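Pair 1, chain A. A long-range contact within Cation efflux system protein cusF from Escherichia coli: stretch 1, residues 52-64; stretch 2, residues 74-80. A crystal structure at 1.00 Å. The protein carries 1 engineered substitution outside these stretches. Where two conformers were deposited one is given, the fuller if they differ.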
# COMPACT_ATOMS: atom_id res chain seq x y z
N SER A 52 1.87 11.46 -0.03
CA SER A 52 2.05 12.43 -1.10
C SER A 52 0.65 12.61 -1.84
O SER A 52 -0.39 11.97 -1.58
CB SER A 52 3.31 12.05 -1.99
OG SER A 52 4.50 12.10 -1.18
N GLU A 53 0.59 13.58 -2.73
CA GLU A 53 -0.65 13.80 -3.52
C GLU A 53 -0.81 12.66 -4.56
O GLU A 53 0.06 12.38 -5.36
CB GLU A 53 -0.80 15.21 -4.11
CG GLU A 53 -1.95 15.32 -5.07
CD GLU A 53 -2.29 16.74 -5.50
OE1 GLU A 53 -1.89 17.75 -4.85
OE2 GLU A 53 -3.01 16.82 -6.50
N ILE A 54 -1.98 12.06 -4.39
CA ILE A 54 -2.41 10.94 -5.27
C ILE A 54 -3.89 11.08 -5.64
O ILE A 54 -4.68 11.78 -5.00
CB ILE A 54 -2.16 9.59 -4.58
CG1 ILE A 54 -2.90 9.56 -3.23
CG2 ILE A 54 -0.63 9.33 -4.41
CD1 ILE A 54 -3.09 8.13 -2.64
N LYS A 55 -4.24 10.38 -6.71
CA LYS A 55 -5.65 10.34 -7.21
C LYS A 55 -5.90 8.98 -7.88
O LYS A 55 -4.95 8.26 -8.21
CB LYS A 55 -6.00 11.49 -8.12
CG LYS A 55 -5.20 11.45 -9.41
CD LYS A 55 -5.38 12.75 -10.19
CE LYS A 55 -4.68 12.76 -11.53
NZ LYS A 55 -3.24 12.50 -11.41
N THR A 56 -7.17 8.62 -8.01
CA THR A 56 -7.49 7.35 -8.63
C THR A 56 -6.89 7.29 -10.04
O THR A 56 -6.86 8.33 -10.79
CB THR A 56 -8.97 7.05 -8.62
OG1 THR A 56 -9.62 8.08 -9.39
CG2 THR A 56 -9.52 6.96 -7.21
N GLY A 57 -6.43 6.10 -10.39
CA GLY A 57 -5.69 5.85 -11.63
C GLY A 57 -4.21 6.14 -11.61
O GLY A 57 -3.47 5.69 -12.49
N ASP A 58 -3.68 6.76 -10.52
CA ASP A 58 -2.25 7.01 -10.46
C ASP A 58 -1.50 5.71 -10.22
O ASP A 58 -1.93 4.82 -9.36
CB ASP A 58 -1.88 7.92 -9.30
CG ASP A 58 -2.16 9.39 -9.52
OD1 ASP A 58 -2.46 9.81 -10.68
OD2 ASP A 58 -2.12 10.15 -8.50
N LYS A 59 -0.48 5.40 -10.97
CA LYS A 59 0.48 4.39 -10.57
C LYS A 59 1.21 4.99 -9.33
O LYS A 59 1.56 6.12 -9.32
CB LYS A 59 1.49 4.17 -11.71
CG LYS A 59 0.98 3.84 -13.00
CD LYS A 59 2.09 3.61 -14.10
CE LYS A 59 1.41 3.25 -15.38
NZ LYS A 59 2.31 2.96 -16.45
N VAL A 60 1.49 4.18 -8.32
CA VAL A 60 2.12 4.52 -7.04
C VAL A 60 3.16 3.52 -6.63
O VAL A 60 3.10 2.36 -6.98
CB VAL A 60 1.05 4.71 -5.92
CG1 VAL A 60 0.20 5.97 -6.13
CG2 VAL A 60 0.17 3.44 -5.85
N ALA A 61 4.10 4.05 -5.82
CA ALA A 61 5.07 3.22 -5.05
C ALA A 61 4.72 3.46 -3.56
O ALA A 61 4.51 4.57 -3.14
CB ALA A 61 6.48 3.75 -5.33
N PHE A 62 4.66 2.35 -2.80
CA PHE A 62 4.22 2.50 -1.45
C PHE A 62 4.85 1.39 -0.66
O PHE A 62 5.32 0.38 -1.12
CB PHE A 62 2.65 2.52 -1.33
CG PHE A 62 2.00 1.28 -1.83
CD1 PHE A 62 1.79 1.01 -3.24
CD2 PHE A 62 1.50 0.28 -0.91
CE1 PHE A 62 1.19 -0.14 -3.63
CE2 PHE A 62 0.85 -0.81 -1.33
CZ PHE A 62 0.64 -1.07 -2.71
N ASN A 63 4.83 1.68 0.66
CA ASN A 63 5.46 0.73 1.63
C ASN A 63 4.42 0.58 2.74
O ASN A 63 3.77 1.53 3.14
CB ASN A 63 6.75 1.28 2.24
CG ASN A 63 7.83 1.28 1.19
OD1 ASN A 63 8.40 0.23 0.88
ND2 ASN A 63 7.97 2.40 0.46
N PHE A 64 4.27 -0.67 3.25
CA PHE A 64 3.26 -0.87 4.32
C PHE A 64 3.76 -1.98 5.24
O PHE A 64 4.67 -2.74 4.97
CB PHE A 64 1.88 -1.27 3.65
CG PHE A 64 1.91 -2.58 2.88
CD1 PHE A 64 2.35 -2.58 1.53
CD2 PHE A 64 1.54 -3.80 3.43
CE1 PHE A 64 2.31 -3.74 0.77
CE2 PHE A 64 1.55 -4.94 2.66
CZ PHE A 64 1.92 -4.89 1.35
N GLN A 74 3.15 3.02 5.40
CA GLN A 74 4.27 3.84 5.81
C GLN A 74 4.34 5.12 4.94
O GLN A 74 4.60 6.20 5.48
CB GLN A 74 5.60 3.07 5.63
CG GLN A 74 5.71 1.72 6.43
CD GLN A 74 5.91 2.00 7.93
OE1 GLN A 74 4.93 2.26 8.64
NE2 GLN A 74 7.16 1.97 8.36
N ASP A 75 4.14 4.95 3.63
CA ASP A 75 4.32 6.09 2.70
C ASP A 75 3.68 5.66 1.38
O ASP A 75 3.49 4.47 1.11
CB ASP A 75 5.79 6.46 2.56
CG ASP A 75 6.67 5.25 2.19
OD1 ASP A 75 6.48 4.67 1.10
OD2 ASP A 75 7.38 4.76 3.11
N ILE A 76 3.38 6.66 0.55
CA ILE A 76 2.85 6.40 -0.79
C ILE A 76 3.15 7.65 -1.55
O ILE A 76 3.01 8.76 -1.11
CB ILE A 76 1.30 6.08 -0.71
CG1 ILE A 76 0.77 5.79 -2.14
CG2 ILE A 76 0.48 7.18 -0.02
CD1 ILE A 76 -0.52 5.10 -2.11
N LYS A 77 3.54 7.44 -2.83
CA LYS A 77 3.85 8.50 -3.73
C LYS A 77 3.53 8.04 -5.10
O LYS A 77 3.60 6.89 -5.40
CB LYS A 77 5.32 8.92 -3.75
CG LYS A 77 6.27 7.95 -4.20
CD LYS A 77 7.64 8.69 -4.37
CE LYS A 77 8.55 8.20 -5.54
NZ LYS A 77 8.13 7.76 -6.89
N VAL A 78 3.31 8.99 -6.04
CA VAL A 78 3.17 8.61 -7.48
C VAL A 78 4.55 8.10 -7.98
O VAL A 78 5.60 8.61 -7.60
CB VAL A 78 2.77 9.87 -8.33
CG1 VAL A 78 2.99 9.59 -9.88
CG2 VAL A 78 1.34 10.18 -8.01
N SER A 79 4.49 7.06 -8.80
CA SER A 79 5.70 6.48 -9.39
C SER A 79 5.54 6.35 -10.90
O SER A 79 4.47 6.51 -11.43
CB SER A 79 6.03 5.19 -8.76
OG SER A 79 5.07 4.28 -9.04
N GLN A 80 6.62 6.09 -11.59
CA GLN A 80 6.67 5.90 -13.03
C GLN A 80 6.18 4.48 -13.32
O GLN A 80 6.43 3.47 -12.61
CB GLN A 80 8.10 6.18 -13.57
CG GLN A 80 8.25 5.87 -15.02
CD GLN A 80 9.48 6.50 -15.60
OE1 GLN A 80 10.59 6.37 -15.03
NE2 GLN A 80 9.33 7.27 -16.70
OXT GLN A 80 5.62 4.33 -14.46
O HOH W 1 5.32 10.16 0.70
O HOH W 2 2.94 11.72 -5.22
O HOH W 3 6.38 5.82 -1.34

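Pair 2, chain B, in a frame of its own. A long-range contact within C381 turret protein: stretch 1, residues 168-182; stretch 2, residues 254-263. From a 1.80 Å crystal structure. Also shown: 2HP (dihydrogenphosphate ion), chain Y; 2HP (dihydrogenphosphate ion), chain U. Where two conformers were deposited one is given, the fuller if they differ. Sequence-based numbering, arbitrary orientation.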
# COMPACT_ATOMS: atom_id res chain seq x y z
N TYR B 168 26.19 -12.25 -18.16
CA TYR B 168 24.76 -12.27 -17.86
C TYR B 168 24.54 -11.75 -16.47
O TYR B 168 25.35 -11.96 -15.58
CB TYR B 168 24.23 -13.71 -17.91
CG TYR B 168 24.35 -14.38 -19.25
CD1 TYR B 168 23.44 -14.13 -20.25
CD2 TYR B 168 25.38 -15.27 -19.50
CE1 TYR B 168 23.55 -14.75 -21.49
CE2 TYR B 168 25.51 -15.89 -20.72
CZ TYR B 168 24.59 -15.62 -21.71
OH TYR B 168 24.70 -16.24 -22.93
N ILE B 169 23.40 -11.09 -16.28
CA ILE B 169 22.92 -10.78 -14.94
C ILE B 169 21.44 -11.14 -14.95
O ILE B 169 20.72 -10.76 -15.85
CB ILE B 169 23.10 -9.30 -14.59
CG1 ILE B 169 24.56 -8.89 -14.77
CG2 ILE B 169 22.64 -9.03 -13.15
CD1 ILE B 169 24.85 -7.42 -14.47
N SER B 170 20.99 -11.94 -13.98
CA SER B 170 19.56 -12.23 -13.88
C SER B 170 19.04 -11.78 -12.52
O SER B 170 19.79 -11.76 -11.55
CB SER B 170 19.30 -13.73 -14.02
OG SER B 170 19.68 -14.19 -15.30
N PHE B 171 17.76 -11.45 -12.45
CA PHE B 171 17.13 -11.13 -11.17
C PHE B 171 15.62 -11.31 -11.27
O PHE B 171 15.08 -11.30 -12.37
CB PHE B 171 17.53 -9.72 -10.69
CG PHE B 171 17.55 -8.69 -11.78
CD1 PHE B 171 16.39 -7.99 -12.12
CD2 PHE B 171 18.72 -8.39 -12.45
CE1 PHE B 171 16.41 -7.03 -13.13
CE2 PHE B 171 18.74 -7.43 -13.45
CZ PHE B 171 17.58 -6.75 -13.79
N ARG B 172 14.96 -11.50 -10.14
CA ARG B 172 13.50 -11.65 -10.11
C ARG B 172 12.90 -10.32 -9.70
O ARG B 172 13.35 -9.71 -8.74
CB ARG B 172 13.08 -12.72 -9.09
CG ARG B 172 11.58 -12.90 -9.01
CD ARG B 172 11.07 -13.35 -7.64
NE ARG B 172 11.17 -12.30 -6.63
CZ ARG B 172 10.82 -12.48 -5.35
NH1 ARG B 172 10.35 -13.67 -4.95
NH2 ARG B 172 10.94 -11.50 -4.47
N LEU B 173 11.88 -9.87 -10.43
CA LEU B 173 11.15 -8.66 -10.05
C LEU B 173 9.70 -9.01 -9.80
O LEU B 173 9.08 -9.66 -10.64
CB LEU B 173 11.23 -7.61 -11.16
CG LEU B 173 12.62 -7.16 -11.57
CD1 LEU B 173 12.51 -6.12 -12.69
CD2 LEU B 173 13.35 -6.57 -10.37
N ARG B 174 9.15 -8.58 -8.67
CA ARG B 174 7.73 -8.85 -8.43
C ARG B 174 6.95 -7.79 -9.21
O ARG B 174 7.55 -6.89 -9.79
CB ARG B 174 7.42 -8.75 -6.95
CG ARG B 174 7.77 -7.38 -6.40
CD ARG B 174 7.03 -7.11 -5.12
NE ARG B 174 7.40 -5.80 -4.59
CZ ARG B 174 8.39 -5.59 -3.73
NH1 ARG B 174 9.13 -6.59 -3.26
NH2 ARG B 174 8.63 -4.34 -3.33
N LYS B 175 5.64 -7.88 -9.19
CA LYS B 175 4.80 -6.98 -9.98
C LYS B 175 5.15 -5.52 -9.75
O LYS B 175 5.43 -5.09 -8.63
CB LYS B 175 3.31 -7.22 -9.72
CG LYS B 175 2.83 -6.84 -8.32
CD LYS B 175 1.39 -7.32 -8.08
CE LYS B 175 0.84 -6.84 -6.74
NZ LYS B 175 0.61 -5.36 -6.77
N GLY B 176 5.12 -4.76 -10.84
CA GLY B 176 5.46 -3.34 -10.78
C GLY B 176 6.01 -2.90 -12.12
O GLY B 176 6.12 -3.70 -13.04
N THR B 177 6.32 -1.61 -12.24
CA THR B 177 7.07 -1.13 -13.39
C THR B 177 8.42 -0.68 -12.89
O THR B 177 8.51 -0.06 -11.82
CB THR B 177 6.32 0.03 -14.08
OG1 THR B 177 5.04 -0.45 -14.53
CG2 THR B 177 7.12 0.55 -15.27
N TYR B 178 9.47 -1.01 -13.63
CA TYR B 178 10.82 -0.72 -13.19
C TYR B 178 11.65 0.00 -14.23
O TYR B 178 11.50 -0.22 -15.43
CB TYR B 178 11.54 -2.02 -12.87
CG TYR B 178 10.91 -2.82 -11.76
CD1 TYR B 178 11.42 -2.79 -10.47
CD2 TYR B 178 9.80 -3.62 -12.00
CE1 TYR B 178 10.86 -3.54 -9.44
CE2 TYR B 178 9.23 -4.39 -10.98
CZ TYR B 178 9.75 -4.33 -9.71
OH TYR B 178 9.21 -5.10 -8.70
N ALA B 179 12.54 0.85 -13.75
CA ALA B 179 13.57 1.44 -14.60
C ALA B 179 14.82 0.60 -14.42
O ALA B 179 15.18 0.23 -13.30
CB ALA B 179 13.83 2.87 -14.21
N ILE B 180 15.49 0.29 -15.53
CA ILE B 180 16.81 -0.33 -15.46
C ILE B 180 17.77 0.64 -16.14
O ILE B 180 17.64 0.92 -17.33
CB ILE B 180 16.83 -1.65 -16.20
CG1 ILE B 180 15.89 -2.64 -15.51
CG2 ILE B 180 18.25 -2.20 -16.24
CD1 ILE B 180 15.68 -3.93 -16.30
N LYS B 181 18.68 1.19 -15.35
CA LYS B 181 19.60 2.21 -15.82
C LYS B 181 21.01 1.63 -15.78
O LYS B 181 21.44 1.05 -14.77
CB LYS B 181 19.50 3.48 -14.97
CG LYS B 181 20.34 4.65 -15.50
CD LYS B 181 20.38 5.82 -14.52
CE LYS B 181 18.98 6.41 -14.28
NZ LYS B 181 19.06 7.62 -13.40
N MET B 182 21.74 1.77 -16.88
CA MET B 182 23.11 1.29 -16.92
C MET B 182 24.06 2.34 -17.48
O MET B 182 24.22 2.46 -18.70
CB MET B 182 23.17 -0.03 -17.69
CG MET B 182 22.23 -1.08 -17.12
SD MET B 182 21.84 -2.42 -18.24
CE MET B 182 23.49 -2.94 -18.72
N THR B 254 32.85 -0.80 -19.28
CA THR B 254 32.67 -0.84 -17.83
C THR B 254 31.30 -0.23 -17.58
O THR B 254 30.97 0.80 -18.16
CB THR B 254 33.73 -0.01 -17.11
OG1 THR B 254 35.03 -0.46 -17.49
CG2 THR B 254 33.57 -0.17 -15.59
N PHE B 255 30.48 -0.86 -16.74
CA PHE B 255 29.14 -0.34 -16.56
C PHE B 255 28.63 -0.55 -15.13
O PHE B 255 29.17 -1.36 -14.37
CB PHE B 255 28.18 -0.94 -17.60
CG PHE B 255 27.93 -2.42 -17.43
CD1 PHE B 255 26.83 -2.88 -16.72
CD2 PHE B 255 28.80 -3.34 -17.98
CE1 PHE B 255 26.60 -4.25 -16.57
CE2 PHE B 255 28.59 -4.71 -17.84
CZ PHE B 255 27.49 -5.17 -17.12
N GLY B 256 27.59 0.19 -14.79
CA GLY B 256 26.93 0.09 -13.51
C GLY B 256 25.55 -0.47 -13.75
O GLY B 256 25.16 -0.71 -14.89
N LEU B 257 24.80 -0.70 -12.67
CA LEU B 257 23.46 -1.24 -12.80
C LEU B 257 22.57 -0.69 -11.72
O LEU B 257 22.85 -0.83 -10.53
CB LEU B 257 23.48 -2.77 -12.70
CG LEU B 257 22.09 -3.42 -12.70
CD1 LEU B 257 21.41 -3.23 -14.04
CD2 LEU B 257 22.20 -4.93 -12.36
N GLU B 258 21.47 -0.09 -12.15
CA GLU B 258 20.51 0.49 -11.23
C GLU B 258 19.16 -0.07 -11.66
O GLU B 258 18.76 0.03 -12.83
CB GLU B 258 20.61 2.03 -11.36
CG GLU B 258 19.70 2.89 -10.52
CD GLU B 258 19.98 4.39 -10.75
OE1 GLU B 258 21.14 4.80 -10.49
OE2 GLU B 258 19.08 5.13 -11.23
N VAL B 259 18.47 -0.73 -10.73
CA VAL B 259 17.13 -1.25 -10.98
C VAL B 259 16.22 -0.73 -9.89
O VAL B 259 16.48 -0.96 -8.71
CB VAL B 259 17.11 -2.80 -10.92
CG1 VAL B 259 15.73 -3.33 -11.33
CG2 VAL B 259 18.20 -3.38 -11.81
N GLU B 260 15.17 -0.02 -10.27
CA GLU B 260 14.35 0.69 -9.30
C GLU B 260 12.90 0.74 -9.74
O GLU B 260 12.61 0.85 -10.94
CB GLU B 260 14.89 2.12 -9.12
CG GLU B 260 14.99 2.84 -10.44
CD GLU B 260 16.13 3.86 -10.48
OE1 GLU B 260 16.67 4.22 -9.42
OE2 GLU B 260 16.48 4.29 -11.60
N GLU B 261 11.98 0.64 -8.79
CA GLU B 261 10.56 0.72 -9.10
C GLU B 261 10.17 2.16 -9.40
O GLU B 261 10.64 3.10 -8.75
CB GLU B 261 9.73 0.18 -7.93
CG GLU B 261 8.29 -0.15 -8.31
CD GLU B 261 7.47 -0.71 -7.16
OE1 GLU B 261 8.05 -1.01 -6.08
OE2 GLU B 261 6.25 -0.84 -7.32
N ILE B 262 9.30 2.35 -10.40
CA ILE B 262 8.78 3.67 -10.74
C ILE B 262 7.26 3.72 -10.69
O ILE B 262 6.59 2.67 -10.71
CB ILE B 262 9.26 4.15 -12.13
CG1 ILE B 262 8.71 3.25 -13.23
CG2 ILE B 262 10.80 4.23 -12.17
CD1 ILE B 262 8.73 3.90 -14.63
N ASN B 263 6.71 4.93 -10.59
CA ASN B 263 5.30 5.16 -10.81
C ASN B 263 5.06 5.39 -12.29
O ASN B 263 6.01 5.56 -13.06
CB ASN B 263 4.82 6.34 -9.96
CG ASN B 263 4.70 5.97 -8.50
OD1 ASN B 263 4.35 4.84 -8.18
ND2 ASN B 263 5.02 6.90 -7.61
P 2HP Y . 20.04 8.66 -9.85
O1 2HP Y . 19.53 9.77 -10.82
O2 2HP Y . 18.97 8.23 -8.90
O3 2HP Y . 21.09 9.19 -8.93
O4 2HP Y . 20.56 7.46 -10.70
P 2HP U . 12.92 -8.53 -2.90
O1 2HP U . 12.16 -8.54 -4.20
O2 2HP U . 12.96 -9.99 -2.58
O3 2HP U . 12.11 -7.72 -1.84
O4 2HP U . 14.39 -8.01 -3.02
O HOH W 4 5.56 0.06 -9.85

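Antiparallel strand pairs in pair 1 (cusF) and pair 2 (the turret protein), superposed with an RMSD of 0.9 Å over N, CA and C of 14 central residues. In pair 1, strand 59-64 runs against strand 75-78 at 160° between N-to-C directions; in pair 2, strand 176-182 runs against the strand beginning before 254 at 144°. The axes approach to 4.6 and 4.4 Å, and 791 and 922 Å² are buried.

The register is common to both. A61(A) matches A179(B), and K77(A) matches E260(B); each pair is closed by two backbone hydrogen bonds, A61(A) N to K77(A) O (2.9 Å) and K77(A) N to A61(A) O (3.0 Å), against A179(B) N to E260(B) O (2.8 Å) and E260(B) N to A179(B) O (3.0 Å). Two residues further along, S79(A) N donates to K59(A) O (3.1 Å) as I262(B) N does to T177(B) O (2.9 Å).

On the face carrying F62(A) and I76(A), the matched residues are I180(B) and V259(B). F62(A) CB lies 3.9 Å from I76(A) CG1, but the end of the phenylalanine leads away, so the contact is made at the root of the side chain. In pair 2 the shorter I180(B) meets its neighbour through CG1, 4.2 Å from V259(B) CG1. V60(A) matches Y178(B): V60(A) CB packs 3.9 Å from I76(A) CG1, whereas the tyrosine lays CD1 3.9 Å from E261(B) CA and 4.4 Å from V259(B) CG1, and its OH donates to R174(B) O (2.7 Å). Further apolar side chains, not matched in the superposition, pack on I76(A) and on V259(B). I54(A) CD1 reaches I76(A) CD1 at 4.0 Å, from the loop before the strand; in pair 2, strand 168-172 and the residue after it contribute F171(B) CZ, 4.0 Å from V259(B) CG2, and L173(B) CD2, 4.1 Å from V259(B) CG1.

On the other face the two alanines, with side-chain centres 0.8 Å apart, each contact a neighbour from stretch 2. A61(A) CB touches S79(A) CB at 3.7 Å; A179(B) CB touches I262(B) CG2 at 3.9 Å. Serine and isoleucine thus fill one position, their side-chain centres 0.7 Å apart.

Further along this face, N63(A) and D75(A) match K181(B) and E258(B), and both pairs use polar partners. The short amide bonds directly, N63(A) ND2 to D75(A) OD1 (2.8 Å, 173°), and water 3 links D75(A) OD1 to A61(A) O. The longer lysine forms a salt bridge, K181(B) NZ to E258(B) OE2 (3.3 Å), whose hydrogen bond is weak; K181(B) NZ also donates to O4 of the chain Y phosphate (3.1 Å). That ion's O4 lies 2.7 Å from E258(B) OE1, while E258(B) OE2 and E260(B) OE2 are 2.8 Å apart, so E260(B), at the position of K77(A), sits beside E258(B); K77(A) NZ instead donates to V78(A) O (2.8 Å).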